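Peptide from Structure-specific endonuclease subunit SLX4 (Saccharomyces cerevisiae, PDB 6J0Y) probably binds the scaffold protein Rtt107 through an Rtt107-interacting motif, so tying the SLX4 structure-specific endonuclease to it. Local coordinates at residues N29-E34 and F49-I54. Residues are numbered along the deposited sequence; the frame is centred on the assembly and turned at random. Where two conformers were deposited one is given.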
loop_
_atom_site.group_PDB
_atom_site.type_symbol
_atom_site.label_atom_id
_atom_site.label_comp_id
_atom_site.label_asym_id
_atom_site.label_seq_id
_atom_site.Cartn_x
_atom_site.Cartn_y
_atom_site.Cartn_z
ATOM N N ASN B 29 15.229 13.235 -17.589
ATOM C CA ASN B 29 14.778 14.509 -17.048
ATOM C C ASN B 29 15.268 14.639 -15.610
ATOM O O ASN B 29 15.653 13.663 -14.968
ATOM C CB ASN B 29 13.242 14.655 -17.025
ATOM C CG ASN B 29 12.563 14.109 -18.254
ATOM O OD1 ASN B 29 12.424 14.813 -19.259
ATOM N ND2 ASN B 29 12.104 12.852 -18.178
ATOM N N PHE B 30 15.229 15.865 -15.115
ATOM C CA PHE B 30 15.498 16.149 -13.706
ATOM C C PHE B 30 14.489 17.204 -13.268
ATOM O O PHE B 30 14.228 18.147 -14.014
ATOM C CB PHE B 30 16.994 16.575 -13.561
ATOM C CG PHE B 30 17.262 17.780 -12.681
ATOM C CD1 PHE B 30 18.068 17.646 -11.567
ATOM C CD2 PHE B 30 16.806 19.054 -13.008
ATOM C CE1 PHE B 30 18.368 18.737 -10.771
ATOM C CE2 PHE B 30 17.078 20.143 -12.195
ATOM C CZ PHE B 30 17.862 19.982 -11.075
ATOM N N TYR B 31 13.923 17.063 -12.061
ATOM C CA TYR B 31 12.907 17.996 -11.587
ATOM C C TYR B 31 13.277 18.464 -10.186
ATOM O O TYR B 31 13.621 17.647 -9.331
ATOM C CB TYR B 31 11.507 17.375 -11.550
ATOM C CG TYR B 31 11.153 16.511 -12.744
ATOM C CD1 TYR B 31 10.781 17.089 -13.950
ATOM C CD2 TYR B 31 11.153 15.115 -12.648
ATOM C CE1 TYR B 31 10.445 16.314 -15.043
ATOM C CE2 TYR B 31 10.813 14.323 -13.745
ATOM C CZ TYR B 31 10.461 14.935 -14.935
ATOM O OH TYR B 31 10.122 14.176 -16.039
ATOM N N ARG B 32 13.204 19.766 -9.958
ATOM C CA ARG B 32 13.428 20.296 -8.611
ATOM C C ARG B 32 12.245 19.949 -7.714
ATOM O O ARG B 32 11.091 20.183 -8.084
ATOM C CB ARG B 32 13.621 21.808 -8.680
ATOM C CG ARG B 32 13.888 22.515 -7.351
ATOM C CD ARG B 32 14.000 24.014 -7.639
ATOM N NE ARG B 32 14.082 24.854 -6.444
ATOM C CZ ARG B 32 15.211 25.106 -5.799
ATOM N NH1 ARG B 32 16.343 24.546 -6.213
ATOM N NH2 ARG B 32 15.207 25.906 -4.741
ATOM N N VAL B 33 12.528 19.411 -6.505
ATOM C CA VAL B 33 11.477 19.080 -5.550
ATOM C C VAL B 33 11.146 20.333 -4.746
ATOM O O VAL B 33 12.043 21.083 -4.353
ATOM C CB VAL B 33 11.920 17.914 -4.639
ATOM C CG1 VAL B 33 10.940 17.731 -3.441
ATOM C CG2 VAL B 33 12.042 16.605 -5.438
ATOM N N GLU B 34 9.855 20.574 -4.513
ATOM C CA GLU B 34 9.387 21.689 -3.706
ATOM C C GLU B 34 8.566 21.173 -2.531
ATOM O O GLU B 34 8.000 20.078 -2.578
ATOM C CB GLU B 34 8.539 22.657 -4.538
ATOM C CG GLU B 34 9.228 23.089 -5.835
ATOM C CD GLU B 34 10.335 24.100 -5.597
ATOM O OE1 GLU B 34 10.477 24.584 -4.450
ATOM O OE2 GLU B 34 11.062 24.426 -6.556
ATOM N N PHE B 49 16.060 18.623 -2.638
ATOM C CA PHE B 49 16.126 17.421 -3.446
ATOM C C PHE B 49 15.708 17.690 -4.885
ATOM O O PHE B 49 15.096 18.705 -5.228
ATOM C CB PHE B 49 15.232 16.324 -2.866
ATOM C CG PHE B 49 15.723 15.774 -1.556
ATOM C CD1 PHE B 49 16.720 14.814 -1.532
ATOM C CD2 PHE B 49 15.196 16.217 -0.365
ATOM C CE1 PHE B 49 17.182 14.296 -0.320
ATOM C CE2 PHE B 49 15.655 15.716 0.847
ATOM C CZ PHE B 49 16.650 14.760 0.866
ATOM N N CYS B 50 16.047 16.724 -5.721
ATOM C CA CYS B 50 15.520 16.648 -7.071
ATOM C C CYS B 50 15.138 15.203 -7.344
ATOM O O CYS B 50 15.568 14.284 -6.647
ATOM C CB CYS B 50 16.536 17.108 -8.102
ATOM S SG CYS B 50 17.915 16.005 -8.103
ATOM N N ILE B 51 14.295 15.023 -8.355
ATOM C CA ILE B 51 13.963 13.707 -8.883
ATOM C C ILE B 51 14.608 13.619 -10.257
ATOM O O ILE B 51 14.423 14.514 -11.089
ATOM C CB ILE B 51 12.445 13.478 -8.988
ATOM C CG1 ILE B 51 11.788 13.469 -7.605
ATOM C CG2 ILE B 51 12.157 12.156 -9.744
ATOM C CD1 ILE B 51 12.235 12.305 -6.705
ATOM N N ALA B 52 15.384 12.567 -10.485
ATOM C CA ALA B 52 15.943 12.285 -11.799
ATOM C C ALA B 52 15.282 11.042 -12.381
ATOM O O ALA B 52 15.115 10.034 -11.685
ATOM C CB ALA B 52 17.457 12.088 -11.717
ATOM N N ASP B 53 14.897 11.119 -13.656
ATOM C CA ASP B 53 14.493 9.940 -14.418
ATOM C C ASP B 53 15.741 9.395 -15.091
ATOM O O ASP B 53 16.292 10.038 -15.990
ATOM C CB ASP B 53 13.441 10.284 -15.472
ATOM C CG ASP B 53 12.137 10.728 -14.875
ATOM O OD1 ASP B 53 11.730 10.174 -13.818
ATOM O OD2 ASP B 53 11.513 11.634 -15.471
ATOM N N ILE B 54 16.185 8.217 -14.667
ATOM C CA ILE B 54 17.435 7.635 -15.128
ATOM C C ILE B 54 17.086 6.479 -16.058
ATOM O O ILE B 54 16.361 5.557 -15.666
ATOM C CB ILE B 54 18.301 7.165 -13.947
ATOM C CG1 ILE B 54 18.608 8.336 -12.996
ATOM C CG2 ILE B 54 19.572 6.480 -14.453
ATOM C CD1 ILE B 54 19.532 9.386 -13.579
HETATM O O HOH W 1 8.972 11.910 -15.917
#
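Asp53 OD2 is where the side chains of Asn29 and Tyr31, on the neighbouring antiparallel strand, meet the carboxylate. The Asn29 amide stands perpendicular to the carboxylate, its ND2 donating to the anti lone pair of Asp53 OD2 (3.0 Å). Tyr31 has CG anti to its carbonyl carbon (chi1 -42°), which lays the ring along the sheet and brings its edge to the carboxylate, with Asp53 OD2 near the ring plane and 3.3 Å from Tyr31 CE2. A water that donates to Asp53 OD2 (2.6 Å) is also hydrogen-bonded to Tyr31 OH. Replacing Tyr31 by an alanine would probably cost this water one of its anchors and leave Asp53 less firmly placed. Beneath the ring, the backbones of Tyr31 and Ile51 pair reciprocally, Tyr31 N to Ile51 O being the shorter bond at 2.8 Å. On the Tyr31 side, Val33 CG2 lies 3.8 Å from Ile51 CG1. On the opposite face, Phe30 CE1 lies 3.6 Å from Cys50 CB, and Cys50 SG makes an oblique sulfur-aromatic contact. This is the edge pairing of a three-stranded antiparallel sheet: 49-55 is central, flanked by 27-32 and 8-14, Val18 of helix 15-18 packs on Phe30 and Cys50, and another protein's chain, probably Rtt107, packs on Tyr31 and Val33.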